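PDB 3IEG: DnaJ homolog subfamily C member 3 from Mus musculus, which acts as an endoplasmic reticulum co-chaperone whose TPR region, the part crystallised, binds misfolded proteins and whose J domain engages Hsc70, and restrains an eIF2-alpha kinase under stress. Local coordinates for residues A[79-84]-A[91-96]; A[95-100]-A[108-113]; A[256-261]-A[276-281]. All coordinates share one frame; numbering follows the deposited sequence.

Contact 1: A[79-84]-A[91-96]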
ATOM      1  N   HIS A  79     -24.113  -8.064 -12.069  1.00 27.55           N
ATOM      2  CA  HIS A  79     -23.200  -8.585 -11.054  1.00 27.58           C
ATOM      3  C   HIS A  79     -21.864  -7.832 -11.030  1.00 27.08           C
ATOM      4  O   HIS A  79     -21.380  -7.464  -9.956  1.00 27.23           O
ATOM      5  CB  HIS A  79     -22.949 -10.089 -11.236  1.00 27.71           C
ATOM      6  CG  HIS A  79     -24.164 -10.938 -11.036  1.00 29.07           C
ATOM      7  ND1 HIS A  79     -25.059 -10.730 -10.008  1.00 30.98           N
ATOM      8  CD2 HIS A  79     -24.635 -11.997 -11.734  1.00 30.15           C
ATOM      9  CE1 HIS A  79     -26.033 -11.617 -10.087  1.00 30.72           C
ATOM     10  NE2 HIS A  79     -25.797 -12.402 -11.123  1.00 30.76           N
ATOM     11  N   LEU A  80     -21.281  -7.607 -12.205  1.00 26.25           N
ATOM     12  CA  LEU A  80     -19.961  -6.995 -12.285  1.00 25.65           C
ATOM     13  C   LEU A  80     -20.036  -5.549 -11.852  1.00 25.44           C
ATOM     14  O   LEU A  80     -19.176  -5.100 -11.110  1.00 25.66           O
ATOM     15  CB  LEU A  80     -19.330  -7.125 -13.693  1.00 25.57           C
ATOM     16  CG  LEU A  80     -19.132  -8.533 -14.281  1.00 24.40           C
ATOM     17  CD1 LEU A  80     -18.553  -8.500 -15.700  1.00 23.26           C
ATOM     18  CD2 LEU A  80     -18.268  -9.369 -13.371  1.00 23.21           C
ATOM     19  N   LEU A  81     -21.071  -4.837 -12.300  1.00 25.16           N
ATOM     20  CA  LEU A  81     -21.302  -3.441 -11.886  1.00 25.24           C
ATOM     21  C   LEU A  81     -21.446  -3.289 -10.373  1.00 25.29           C
ATOM     22  O   LEU A  81     -20.828  -2.413  -9.777  1.00 25.58           O
ATOM     23  CB  LEU A  81     -22.530  -2.840 -12.591  1.00 25.01           C
ATOM     24  CG  LEU A  81     -22.463  -2.705 -14.118  1.00 24.92           C
ATOM     25  CD1 LEU A  81     -23.850  -2.535 -14.752  1.00 23.44           C
ATOM     26  CD2 LEU A  81     -21.519  -1.589 -14.532  1.00 24.12           C
ATOM     27  N   LEU A  82     -22.253  -4.137  -9.748  1.00 25.28           N
ATOM     28  CA  LEU A  82     -22.369  -4.106  -8.295  1.00 25.48           C
ATOM     29  C   LEU A  82     -21.006  -4.272  -7.616  1.00 25.85           C
ATOM     30  O   LEU A  82     -20.699  -3.568  -6.664  1.00 25.53           O
ATOM     31  CB  LEU A  82     -23.350  -5.173  -7.809  1.00 25.38           C
ATOM     32  CG  LEU A  82     -23.573  -5.355  -6.308  1.00 25.17           C
ATOM     33  CD1 LEU A  82     -23.966  -4.058  -5.612  1.00 25.01           C
ATOM     34  CD2 LEU A  82     -24.640  -6.399  -6.102  1.00 25.37           C
ATOM     35  N   LYS A  83     -20.190  -5.202  -8.115  1.00 26.46           N
ATOM     36  CA  LYS A  83     -18.849  -5.416  -7.568  1.00 27.01           C
ATOM     37  C   LYS A  83     -17.947  -4.191  -7.778  1.00 26.50           C
ATOM     38  O   LYS A  83     -17.085  -3.891  -6.960  1.00 26.31           O
ATOM     39  CB  LYS A  83     -18.204  -6.651  -8.188  1.00 27.55           C
ATOM     40  CG  LYS A  83     -18.676  -7.993  -7.620  1.00 29.73           C
ATOM     41  CD  LYS A  83     -17.654  -9.060  -7.968  1.00 32.51           C
ATOM     42  CE  LYS A  83     -18.096 -10.430  -7.550  1.00 35.74           C
ATOM     43  NZ  LYS A  83     -17.019 -11.407  -7.921  1.00 39.51           N
ATOM     44  N   GLN A  84     -18.163  -3.485  -8.875  1.00 26.31           N
ATOM     45  CA  GLN A  84     -17.407  -2.281  -9.167  1.00 26.49           C
ATOM     46  C   GLN A  84     -17.910  -1.074  -8.359  1.00 26.97           C
ATOM     47  O   GLN A  84     -17.298  -0.014  -8.372  1.00 27.54           O
ATOM     48  CB  GLN A  84     -17.450  -1.994 -10.669  1.00 26.11           C
ATOM     49  CG  GLN A  84     -16.671  -2.986 -11.526  1.00 25.82           C
ATOM     50  CD  GLN A  84     -16.726  -2.649 -13.011  1.00 26.29           C
ATOM     51  OE1 GLN A  84     -17.460  -1.760 -13.428  1.00 26.34           O
ATOM     52  NE2 GLN A  84     -15.951  -3.371 -13.818  1.00 26.36           N
ATOM     53  N   GLU A  91     -28.384  -1.379 -10.343  1.00 33.85           N
ATOM     54  CA  GLU A  91     -29.812  -1.389 -10.099  1.00 33.65           C
ATOM     55  C   GLU A  91     -30.575  -1.268 -11.418  1.00 33.92           C
ATOM     56  O   GLU A  91     -31.540  -2.002 -11.658  1.00 33.98           O
ATOM     57  CB  GLU A  91     -30.186  -0.259  -9.144  1.00 33.53           C
ATOM     58  CG  GLU A  91     -29.713  -0.494  -7.731  1.00 33.50           C
ATOM     59  CD  GLU A  91     -30.143   0.589  -6.778  1.00 35.42           C
ATOM     60  OE1 GLU A  91     -30.031   1.779  -7.146  1.00 37.41           O
ATOM     61  OE2 GLU A  91     -30.581   0.262  -5.650  1.00 36.14           O
ATOM     62  N   ASP A  92     -30.120  -0.366 -12.280  1.00 33.88           N
ATOM     63  CA  ASP A  92     -30.726  -0.195 -13.575  1.00 34.19           C
ATOM     64  C   ASP A  92     -30.751  -1.522 -14.342  1.00 34.33           C
ATOM     65  O   ASP A  92     -31.792  -1.903 -14.881  1.00 34.87           O
ATOM     66  CB  ASP A  92     -29.992   0.877 -14.360  1.00 34.38           C
ATOM     67  CG  ASP A  92     -30.741   1.294 -15.601  1.00 36.38           C
ATOM     68  OD1 ASP A  92     -31.622   2.171 -15.491  1.00 40.29           O
ATOM     69  OD2 ASP A  92     -30.459   0.746 -16.688  1.00 38.78           O
ATOM     70  N   ASP A  93     -29.621  -2.229 -14.372  1.00 34.13           N
ATOM     71  CA  ASP A  93     -29.533  -3.529 -15.043  1.00 34.00           C
ATOM     72  C   ASP A  93     -30.416  -4.601 -14.410  1.00 33.81           C
ATOM     73  O   ASP A  93     -31.175  -5.263 -15.117  1.00 33.97           O
ATOM     74  CB  ASP A  93     -28.086  -4.016 -15.156  1.00 33.76           C
ATOM     75  CG  ASP A  93     -27.466  -3.689 -16.495  1.00 34.05           C
ATOM     76  OD1 ASP A  93     -28.163  -3.119 -17.351  1.00 35.93           O
ATOM     77  OD2 ASP A  93     -26.281  -4.004 -16.712  1.00 35.34           O
ATOM     78  N   PHE A  94     -30.332  -4.759 -13.093  1.00 33.42           N
ATOM     79  CA  PHE A  94     -31.180  -5.709 -12.393  1.00 33.27           C
ATOM     80  C   PHE A  94     -32.656  -5.397 -12.597  1.00 33.97           C
ATOM     81  O   PHE A  94     -33.448  -6.295 -12.860  1.00 34.03           O
ATOM     82  CB  PHE A  94     -30.879  -5.716 -10.903  1.00 32.75           C
ATOM     83  CG  PHE A  94     -29.496  -6.181 -10.553  1.00 32.57           C
ATOM     84  CD1 PHE A  94     -29.043  -7.440 -10.949  1.00 30.88           C
ATOM     85  CD2 PHE A  94     -28.657  -5.373  -9.786  1.00 31.19           C
ATOM     86  CE1 PHE A  94     -27.773  -7.863 -10.622  1.00 30.19           C
ATOM     87  CE2 PHE A  94     -27.383  -5.802  -9.436  1.00 30.81           C
ATOM     88  CZ  PHE A  94     -26.942  -7.047  -9.850  1.00 30.58           C
ATOM     89  N   LYS A  95     -33.031  -4.127 -12.474  1.00 34.59           N
ATOM     90  CA  LYS A  95     -34.415  -3.728 -12.684  1.00 35.20           C
ATOM     91  C   LYS A  95     -34.913  -4.082 -14.096  1.00 35.31           C
ATOM     92  O   LYS A  95     -36.027  -4.576 -14.253  1.00 35.43           O
ATOM     93  CB  LYS A  95     -34.612  -2.233 -12.381  1.00 35.47           C
ATOM     94  CG  LYS A  95     -34.889  -1.920 -10.915  1.00 35.55           C
ATOM     95  CD  LYS A  95     -34.763  -0.425 -10.583  1.00 35.98           C
ATOM     96  CE  LYS A  95     -35.030  -0.187  -9.078  1.00 38.00           C
ATOM     97  NZ  LYS A  95     -34.245   0.944  -8.448  1.00 39.43           N
ATOM     98  N   LYS A  96     -34.096  -3.831 -15.115  1.00 35.47           N
ATOM     99  CA  LYS A  96     -34.487  -4.151 -16.491  1.00 35.93           C
ATOM    100  C   LYS A  96     -34.587  -5.668 -16.758  1.00 36.10           C
ATOM    101  O   LYS A  96     -35.382  -6.107 -17.601  1.00 36.00           O
ATOM    102  CB  LYS A  96     -33.542  -3.492 -17.489  1.00 35.73           C
ATOM    103  CG  LYS A  96     -33.706  -1.975 -17.605  1.00 36.67           C
ATOM    104  CD  LYS A  96     -32.790  -1.406 -18.688  1.00 36.75           C
ATOM    105  CE  LYS A  96     -32.943   0.105 -18.838  1.00 38.91           C
ATOM    106  NZ  LYS A  96     -31.862   0.709 -19.689  1.00 39.51           N
TER
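F94 overlaps H79 with the outer end of its ring: CZ lies 3.7 Å from the backbone N of H79, and CE1 lies 4.0 Å from ND1. That imidazole nitrogen sits in the plane of the phenyl ring, at its edge. The two ring planes meet at 57° with centroids 5.8 Å apart, an oblique aromatic pair. With CG anti to its carbonyl carbon (chi1 -64°), F94 carries its ring across to the opposing helix, where L82 CD2 approaches CE2 at 4.4 Å. A second point of contact brings a methyl against a carboxylate, L81 CD1 lying 3.5 Å from D93 OD2. The acid is held by R77, whose NE makes a salt bridge to OD2, so the leucine packs beside an ion pair and not against a lone charge. Helices 71-84 and 87-98 both belong to TPR 3 and form its antiparallel pair, 9.5 Å apart at closest approach of the short axes and inclined at 155°. Helix 104-132 packs against this pair: its Q113 touches L82 and F94, and Q113 and E109 hydrogen-bond the H79 imidazole.

Contact 2: A[95-100]-A[108-113]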
ATOM      1  N   LYS A  95     -33.031  -4.127 -12.474  1.00 34.59           N
ATOM      2  CA  LYS A  95     -34.415  -3.728 -12.684  1.00 35.20           C
ATOM      3  C   LYS A  95     -34.913  -4.082 -14.096  1.00 35.31           C
ATOM      4  O   LYS A  95     -36.027  -4.576 -14.253  1.00 35.43           O
ATOM      5  CB  LYS A  95     -34.612  -2.233 -12.381  1.00 35.47           C
ATOM      6  CG  LYS A  95     -34.889  -1.920 -10.915  1.00 35.55           C
ATOM      7  CD  LYS A  95     -34.763  -0.425 -10.583  1.00 35.98           C
ATOM      8  CE  LYS A  95     -35.030  -0.187  -9.078  1.00 38.00           C
ATOM      9  NZ  LYS A  95     -34.245   0.944  -8.448  1.00 39.43           N
ATOM     10  N   LYS A  96     -34.096  -3.831 -15.115  1.00 35.47           N
ATOM     11  CA  LYS A  96     -34.487  -4.151 -16.491  1.00 35.93           C
ATOM     12  C   LYS A  96     -34.587  -5.668 -16.758  1.00 36.10           C
ATOM     13  O   LYS A  96     -35.382  -6.107 -17.601  1.00 36.00           O
ATOM     14  CB  LYS A  96     -33.542  -3.492 -17.489  1.00 35.73           C
ATOM     15  CG  LYS A  96     -33.706  -1.975 -17.605  1.00 36.67           C
ATOM     16  CD  LYS A  96     -32.790  -1.406 -18.688  1.00 36.75           C
ATOM     17  CE  LYS A  96     -32.943   0.105 -18.838  1.00 38.91           C
ATOM     18  NZ  LYS A  96     -31.862   0.709 -19.689  1.00 39.51           N
ATOM     19  N   VAL A  97     -33.774  -6.446 -16.041  1.00 36.06           N
ATOM     20  CA  VAL A  97     -33.842  -7.898 -16.051  1.00 36.16           C
ATOM     21  C   VAL A  97     -35.235  -8.353 -15.599  1.00 36.79           C
ATOM     22  O   VAL A  97     -35.856  -9.208 -16.249  1.00 36.97           O
ATOM     23  CB  VAL A  97     -32.731  -8.516 -15.145  1.00 36.32           C
ATOM     24  CG1 VAL A  97     -33.094  -9.923 -14.690  1.00 35.90           C
ATOM     25  CG2 VAL A  97     -31.369  -8.496 -15.844  1.00 35.51           C
ATOM     26  N   LEU A  98     -35.730  -7.766 -14.507  1.00 36.77           N
ATOM     27  CA  LEU A  98     -37.046  -8.102 -13.979  1.00 37.16           C
ATOM     28  C   LEU A  98     -38.161  -7.869 -15.002  1.00 37.68           C
ATOM     29  O   LEU A  98     -39.192  -8.525 -14.945  1.00 37.81           O
ATOM     30  CB  LEU A  98     -37.338  -7.321 -12.695  1.00 36.74           C
ATOM     31  CG  LEU A  98     -36.533  -7.688 -11.451  1.00 36.58           C
ATOM     32  CD1 LEU A  98     -36.895  -6.780 -10.300  1.00 35.26           C
ATOM     33  CD2 LEU A  98     -36.750  -9.138 -11.060  1.00 36.47           C
ATOM     34  N   LYS A  99     -37.937  -6.961 -15.945  1.00 38.37           N
ATOM     35  CA  LYS A  99     -38.963  -6.565 -16.919  1.00 39.09           C
ATOM     36  C   LYS A  99     -38.679  -7.053 -18.343  1.00 39.39           C
ATOM     37  O   LYS A  99     -39.204  -6.490 -19.313  1.00 39.89           O
ATOM     38  CB  LYS A  99     -39.104  -5.039 -16.939  1.00 39.29           C
ATOM     39  CG  LYS A  99     -39.874  -4.453 -15.786  1.00 39.49           C
ATOM     40  CD  LYS A  99     -39.727  -2.954 -15.798  1.00 41.31           C
ATOM     41  CE  LYS A  99     -41.010  -2.278 -15.333  1.00 42.49           C
ATOM     42  NZ  LYS A  99     -40.842  -0.806 -15.345  1.00 42.92           N
ATOM     43  N   SER A 100     -37.837  -8.075 -18.475  1.00 39.13           N
ATOM     44  CA  SER A 100     -37.543  -8.650 -19.787  1.00 38.95           C
ATOM     45  C   SER A 100     -37.834 -10.165 -19.795  1.00 38.79           C
ATOM     46  O   SER A 100     -37.192 -10.941 -20.510  1.00 37.71           O
ATOM     47  CB  SER A 100     -36.098  -8.340 -20.203  1.00 39.14           C
ATOM     48  OG  SER A 100     -35.174  -9.029 -19.383  1.00 39.12           O
ATOM     49  N   LYS A 108     -35.071 -14.506  -9.254  1.00 44.86           N
ATOM     50  CA  LYS A 108     -34.636 -14.558  -7.848  1.00 45.43           C
ATOM     51  C   LYS A 108     -33.273 -13.897  -7.632  1.00 45.13           C
ATOM     52  O   LYS A 108     -33.089 -13.166  -6.657  1.00 45.32           O
ATOM     53  CB  LYS A 108     -34.626 -15.999  -7.286  1.00 45.52           C
ATOM     54  CG  LYS A 108     -34.282 -16.062  -5.765  1.00 46.14           C
ATOM     55  CD  LYS A 108     -34.297 -17.478  -5.149  1.00 47.06           C
ATOM     56  CE  LYS A 108     -35.683 -17.842  -4.565  1.00 50.20           C
ATOM     57  NZ  LYS A 108     -36.643 -18.354  -5.608  1.00 50.86           N
ATOM     58  N   GLU A 109     -32.335 -14.161  -8.544  1.00 44.94           N
ATOM     59  CA  GLU A 109     -30.984 -13.570  -8.513  1.00 44.75           C
ATOM     60  C   GLU A 109     -31.039 -12.030  -8.588  1.00 44.03           C
ATOM     61  O   GLU A 109     -30.369 -11.349  -7.811  1.00 44.10           O
ATOM     62  CB  GLU A 109     -30.113 -14.156  -9.638  1.00 44.62           C
ATOM     63  CG  GLU A 109     -28.673 -14.473  -9.242  1.00 45.31           C
ATOM     64  CD  GLU A 109     -27.952 -15.430 -10.223  1.00 45.84           C
ATOM     65  OE1 GLU A 109     -26.853 -15.065 -10.705  1.00 46.56           O
ATOM     66  OE2 GLU A 109     -28.463 -16.548 -10.501  1.00 46.76           O
ATOM     67  N   ALA A 110     -31.866 -11.496  -9.487  1.00 43.05           N
ATOM     68  CA  ALA A 110     -32.012 -10.054  -9.655  1.00 42.44           C
ATOM     69  C   ALA A 110     -32.705  -9.361  -8.483  1.00 42.38           C
ATOM     70  O   ALA A 110     -32.331  -8.248  -8.124  1.00 42.55           O
ATOM     71  CB  ALA A 110     -32.714  -9.734 -10.953  1.00 42.20           C
ATOM     72  N   GLU A 111     -33.710 -10.004  -7.890  1.00 42.16           N
ATOM     73  CA  GLU A 111     -34.378  -9.456  -6.698  1.00 41.87           C
ATOM     74  C   GLU A 111     -33.420  -9.450  -5.511  1.00 41.04           C
ATOM     75  O   GLU A 111     -33.386  -8.500  -4.720  1.00 40.74           O
ATOM     76  CB  GLU A 111     -35.643 -10.252  -6.341  1.00 42.04           C
ATOM     77  CG  GLU A 111     -36.762 -10.169  -7.374  1.00 44.11           C
ATOM     78  CD  GLU A 111     -37.605  -8.896  -7.288  1.00 48.08           C
ATOM     79  OE1 GLU A 111     -38.755  -8.926  -7.792  1.00 49.90           O
ATOM     80  OE2 GLU A 111     -37.137  -7.870  -6.728  1.00 49.11           O
ATOM     81  N   SER A 112     -32.647 -10.524  -5.405  1.00 40.18           N
ATOM     82  CA  SER A 112     -31.641 -10.669  -4.368  1.00 39.56           C
ATOM     83  C   SER A 112     -30.560  -9.575  -4.497  1.00 39.20           C
ATOM     84  O   SER A 112     -30.112  -8.998  -3.492  1.00 38.97           O
ATOM     85  CB  SER A 112     -31.029 -12.061  -4.461  1.00 39.49           C
ATOM     86  OG  SER A 112     -29.981 -12.217  -3.535  1.00 40.84           O
ATOM     87  N   GLN A 113     -30.168  -9.277  -5.736  1.00 38.23           N
ATOM     88  CA  GLN A 113     -29.158  -8.266  -5.989  1.00 37.40           C
ATOM     89  C   GLN A 113     -29.690  -6.833  -5.836  1.00 37.39           C
ATOM     90  O   GLN A 113     -28.915  -5.918  -5.560  1.00 37.62           O
ATOM     91  CB  GLN A 113     -28.520  -8.475  -7.363  1.00 37.33           C
ATOM     92  CG  GLN A 113     -27.678  -9.752  -7.523  1.00 35.71           C
ATOM     93  CD  GLN A 113     -26.394  -9.719  -6.721  1.00 35.61           C
ATOM     94  OE1 GLN A 113     -26.410  -9.842  -5.498  1.00 34.72           O
ATOM     95  NE2 GLN A 113     -25.267  -9.569  -7.409  1.00 35.31           N
TER
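V97 begins the packing with its CG1 methyl, 3.8 Å from A110 CB; chi1 of 157° sets this branch roughly anti to the backbone N, while the other branch, CG2, lies beside that nitrogen. L98 follows and contributes more of the buried surface. Its CD2 touches A110 CB at 4.1 Å and the E111 side chain at CG, 3.8 Å away. The CD1 methyl sits over the flat face of the E111 carboxylate, with OE2 at 3.7 Å. The bend of the glutamate at chi2 (-80°) turns its acid group across the end of the leucine, the two side chains crossing at about a right angle. The small A110 side chain is consistent with the close backbone approach: its CA is 6.9 Å from that of L98. L98 also touches E107 and L114 of helix 104-132, extending the contact to both sides of the 108-113 segment in sequence, while V97 also packs on R74 of helix 71-84. The C-terminal part of helix 87-98 is thereby joined to helix 104-132 after the intervening turn. No hydrogen bond or salt bridge crosses the two segments, so the contact rests on van der Waals packing: a methyl core of V97, L98 and A110, with the exposed E111 carboxylate laid over L98 at the margin.

Contact 3: A[256-261]-A[276-281]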
ATOM      1  N   LYS A 256      27.779  15.137   7.034  1.00 32.73           N
ATOM      2  CA  LYS A 256      26.741  14.670   6.122  1.00 32.76           C
ATOM      3  C   LYS A 256      25.339  14.636   6.728  1.00 32.89           C
ATOM      4  O   LYS A 256      24.403  15.127   6.106  1.00 32.69           O
ATOM      5  CB  LYS A 256      27.081  13.309   5.525  1.00 32.69           C
ATOM      6  CG  LYS A 256      27.682  13.393   4.133  1.00 33.20           C
ATOM      7  CD  LYS A 256      26.686  13.793   3.071  1.00 32.22           C
ATOM      8  CE  LYS A 256      27.376  13.812   1.726  1.00 31.33           C
ATOM      9  NZ  LYS A 256      27.710  15.163   1.283  1.00 32.38           N
ATOM     10  N   TYR A 257      25.188  14.071   7.926  1.00 33.10           N
ATOM     11  CA  TYR A 257      23.883  14.068   8.581  1.00 33.68           C
ATOM     12  C   TYR A 257      23.417  15.477   8.971  1.00 34.79           C
ATOM     13  O   TYR A 257      22.218  15.743   9.065  1.00 34.55           O
ATOM     14  CB  TYR A 257      23.849  13.109   9.766  1.00 32.67           C
ATOM     15  CG  TYR A 257      23.419  11.719   9.366  1.00 32.10           C
ATOM     16  CD1 TYR A 257      24.304  10.636   9.431  1.00 31.85           C
ATOM     17  CD2 TYR A 257      22.131  11.482   8.888  1.00 31.70           C
ATOM     18  CE1 TYR A 257      23.902   9.351   9.043  1.00 30.26           C
ATOM     19  CE2 TYR A 257      21.724  10.206   8.498  1.00 30.28           C
ATOM     20  CZ  TYR A 257      22.612   9.152   8.581  1.00 29.91           C
ATOM     21  OH  TYR A 257      22.194   7.909   8.191  1.00 30.15           O
ATOM     22  N   GLU A 258      24.373  16.379   9.163  1.00 36.33           N
ATOM     23  CA  GLU A 258      24.060  17.766   9.446  1.00 38.22           C
ATOM     24  C   GLU A 258      23.265  18.330   8.276  1.00 38.77           C
ATOM     25  O   GLU A 258      22.241  18.976   8.469  1.00 38.85           O
ATOM     26  CB  GLU A 258      25.334  18.581   9.661  1.00 38.44           C
ATOM     27  CG  GLU A 258      25.296  19.530  10.851  1.00 41.92           C
ATOM     28  CD  GLU A 258      25.635  18.843  12.177  1.00 45.11           C
ATOM     29  OE1 GLU A 258      26.756  19.053  12.705  1.00 45.51           O
ATOM     30  OE2 GLU A 258      24.778  18.088  12.685  1.00 46.62           O
ATOM     31  N   SER A 259      23.724  18.065   7.061  1.00 39.72           N
ATOM     32  CA  SER A 259      23.038  18.578   5.895  1.00 41.21           C
ATOM     33  C   SER A 259      21.742  17.809   5.602  1.00 41.87           C
ATOM     34  O   SER A 259      20.811  18.363   5.027  1.00 42.05           O
ATOM     35  CB  SER A 259      23.964  18.611   4.690  1.00 41.16           C
ATOM     36  OG  SER A 259      24.457  17.319   4.432  1.00 43.43           O
ATOM     37  N   VAL A 260      21.670  16.548   6.025  1.00 42.81           N
ATOM     38  CA  VAL A 260      20.419  15.784   5.959  1.00 43.54           C
ATOM     39  C   VAL A 260      19.290  16.489   6.724  1.00 44.53           C
ATOM     40  O   VAL A 260      18.187  16.608   6.211  1.00 44.45           O
ATOM     41  CB  VAL A 260      20.607  14.317   6.427  1.00 43.46           C
ATOM     42  CG1 VAL A 260      19.264  13.615   6.632  1.00 42.94           C
ATOM     43  CG2 VAL A 260      21.446  13.556   5.427  1.00 42.53           C
HETATM   44  N   MSE A 261      19.579  16.975   7.930  1.00 45.92           N
HETATM   45  CA  MSE A 261      18.611  17.770   8.694  1.00 48.28           C
HETATM   46  C   MSE A 261      18.354  19.155   8.109  1.00 47.18           C
HETATM   47  O   MSE A 261      17.269  19.701   8.262  1.00 47.28           O
HETATM   48  CB  MSE A 261      19.061  17.918  10.132  1.00 47.67           C
HETATM   49  CG  MSE A 261      18.950  16.642  10.916  1.00 50.26           C
HETATM   50 SE   MSE A 261      19.955  16.728  12.582  1.00 55.10          SE
HETATM   51  CE  MSE A 261      19.138  18.330  13.389  1.00 54.45           C
ATOM     52  N   GLU A 276      20.464  10.277  16.029  1.00 34.46           N
ATOM     53  CA  GLU A 276      20.884   8.949  16.467  1.00 33.86           C
ATOM     54  C   GLU A 276      22.208   8.518  15.812  1.00 33.70           C
ATOM     55  O   GLU A 276      23.121   8.050  16.487  1.00 33.26           O
ATOM     56  CB  GLU A 276      19.794   7.911  16.203  1.00 33.84           C
ATOM     57  CG  GLU A 276      20.145   6.546  16.781  1.00 33.98           C
ATOM     58  CD  GLU A 276      19.377   5.396  16.162  1.00 34.35           C
ATOM     59  OE1 GLU A 276      18.128   5.445  16.183  1.00 35.26           O
ATOM     60  OE2 GLU A 276      20.020   4.423  15.694  1.00 33.02           O
ATOM     61  N   ARG A 277      22.301   8.675  14.494  1.00 33.52           N
ATOM     62  CA  ARG A 277      23.516   8.322  13.765  1.00 33.51           C
ATOM     63  C   ARG A 277      24.692   9.248  14.129  1.00 34.10           C
ATOM     64  O   ARG A 277      25.844   8.808  14.175  1.00 34.02           O
ATOM     65  CB  ARG A 277      23.275   8.281  12.240  1.00 33.16           C
ATOM     66  CG  ARG A 277      22.244   7.249  11.751  1.00 30.65           C
ATOM     67  CD  ARG A 277      22.544   5.835  12.248  1.00 28.20           C
ATOM     68  NE  ARG A 277      23.531   5.125  11.429  1.00 25.97           N
ATOM     69  CZ  ARG A 277      24.336   4.163  11.878  1.00 23.96           C
ATOM     70  NH1 ARG A 277      24.312   3.801  13.155  1.00 23.81           N
ATOM     71  NH2 ARG A 277      25.188   3.570  11.059  1.00 22.35           N
ATOM     72  N   ILE A 278      24.401  10.515  14.413  1.00 34.52           N
ATOM     73  CA  ILE A 278      25.440  11.433  14.857  1.00 35.10           C
ATOM     74  C   ILE A 278      25.947  10.997  16.234  1.00 35.92           C
ATOM     75  O   ILE A 278      27.156  10.974  16.481  1.00 36.09           O
ATOM     76  CB  ILE A 278      24.981  12.912  14.823  1.00 35.18           C
ATOM     77  CG1 ILE A 278      24.966  13.413  13.366  1.00 35.02           C
ATOM     78  CG2 ILE A 278      25.899  13.798  15.695  1.00 34.61           C
ATOM     79  CD1 ILE A 278      24.202  14.715  13.133  1.00 34.71           C
ATOM     80  N   CYS A 279      25.017  10.616  17.104  1.00 36.94           N
ATOM     81  CA  CYS A 279      25.351  10.005  18.385  1.00 36.80           C
ATOM     82  C   CYS A 279      26.317   8.832  18.199  1.00 36.41           C
ATOM     83  O   CYS A 279      27.293   8.699  18.938  1.00 36.37           O
ATOM     84  CB  CYS A 279      24.066   9.583  19.096  1.00 37.20           C
ATOM     85  SG  CYS A 279      24.225   8.220  20.249  1.00 39.68           S
ATOM     86  N   HIS A 280      26.052   8.011  17.184  1.00 36.03           N
ATOM     87  CA  HIS A 280      26.924   6.901  16.805  1.00 35.49           C
ATOM     88  C   HIS A 280      28.291   7.402  16.349  1.00 35.41           C
ATOM     89  O   HIS A 280      29.311   6.869  16.768  1.00 35.27           O
ATOM     90  CB  HIS A 280      26.261   6.060  15.708  1.00 35.28           C
ATOM     91  CG  HIS A 280      27.008   4.810  15.360  1.00 35.09           C
ATOM     92  ND1 HIS A 280      27.113   3.739  16.222  1.00 35.40           N
ATOM     93  CD2 HIS A 280      27.673   4.451  14.234  1.00 34.60           C
ATOM     94  CE1 HIS A 280      27.814   2.778  15.646  1.00 35.46           C
ATOM     95  NE2 HIS A 280      28.167   3.184  14.439  1.00 34.75           N
ATOM     96  N   CYS A 281      28.306   8.434  15.508  1.00 35.55           N
ATOM     97  CA  CYS A 281      29.554   9.003  14.995  1.00 36.12           C
ATOM     98  C   CYS A 281      30.512   9.473  16.074  1.00 36.82           C
ATOM     99  O   CYS A 281      31.659   9.045  16.106  1.00 36.69           O
ATOM    100  CB  CYS A 281      29.284  10.135  14.018  1.00 35.77           C
ATOM    101  SG  CYS A 281      28.933   9.514  12.397  1.00 34.77           S
TER
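R277 lays its aliphatic base over one face of the Y257 ring, joining helix 250-263 of TPR 7 to segment 276-281, which lies on helix 268-284 and in TPR 8, within the all-helical tetratricopeptide array. Axis geometry supports an antiparallel packing of consecutive helices: the axes of the two short segments approach to 10.2 Å, their N-to-C directions 165° apart. The closest ring contact is R277 CB to Y257 CE1, 3.4 Å, and R277 CG continues along the ring to 3.6 Å from Y257 OH. Beyond CG the arginine bends at both chi2 and chi3, and its guanidinium plane stands 82° from the ring, excluding a parallel cation-pi stack; Y257 OH lies instead near the guanidinium plane, at its edge. The polar ends converge on E242 of helix 222-246, whose OE1 accepts a hydrogen bond from Y257 OH and forms a salt bridge with R277 NE. One carboxylate therefore ties together both sides of the contact. I278 comes next, pointing CG1 anti to its carbonyl carbon (chi1 -75°), which sends the longer branch toward helix 250-263. C279 faces the other way, toward helix 288-301, where it forms a disulfide with C295, so this part of helix 268-284 is packed against one neighbour and covalently linked to the next. H280 offers a ring face to R277 NH1, which stands 3.5 Å above the plane and toward the rim, while its ND1 hydrogen-bonds D311. C281 makes its packing with Y250, A253 and T254, earlier on helix 250-263. The I278 CD1 methyl is shared between an apolar neighbour, Y257 CB at 3.7 Å, and a carboxylate oxygen, E258 OE2 at 3.5 Å.

Overall arrangement
Contacts 1 and 2 adjoin, with centres 9 Å apart, and both use helix 87-98, sharing K95 and K96. Contact 1 closes the helix pair of TPR 3, and contact 2 attaches the second helix of that pair to helix 104-132. The H79 hydrogen bonds tie the two together, ND1 to Q113 NE2 and NE2 to E109 OE1, 2.9 Å each. Contact 3 is separate, on the opposite side of the chain's centre, with its centre 58 Å from that of contact 1 and 66 Å from that of contact 2. The hydrophobic groove that binds misfolded proteins belongs to the first two repeats; contact 1 lies in the following repeat, whereas contact 3 joins TPR 7 to TPR 8.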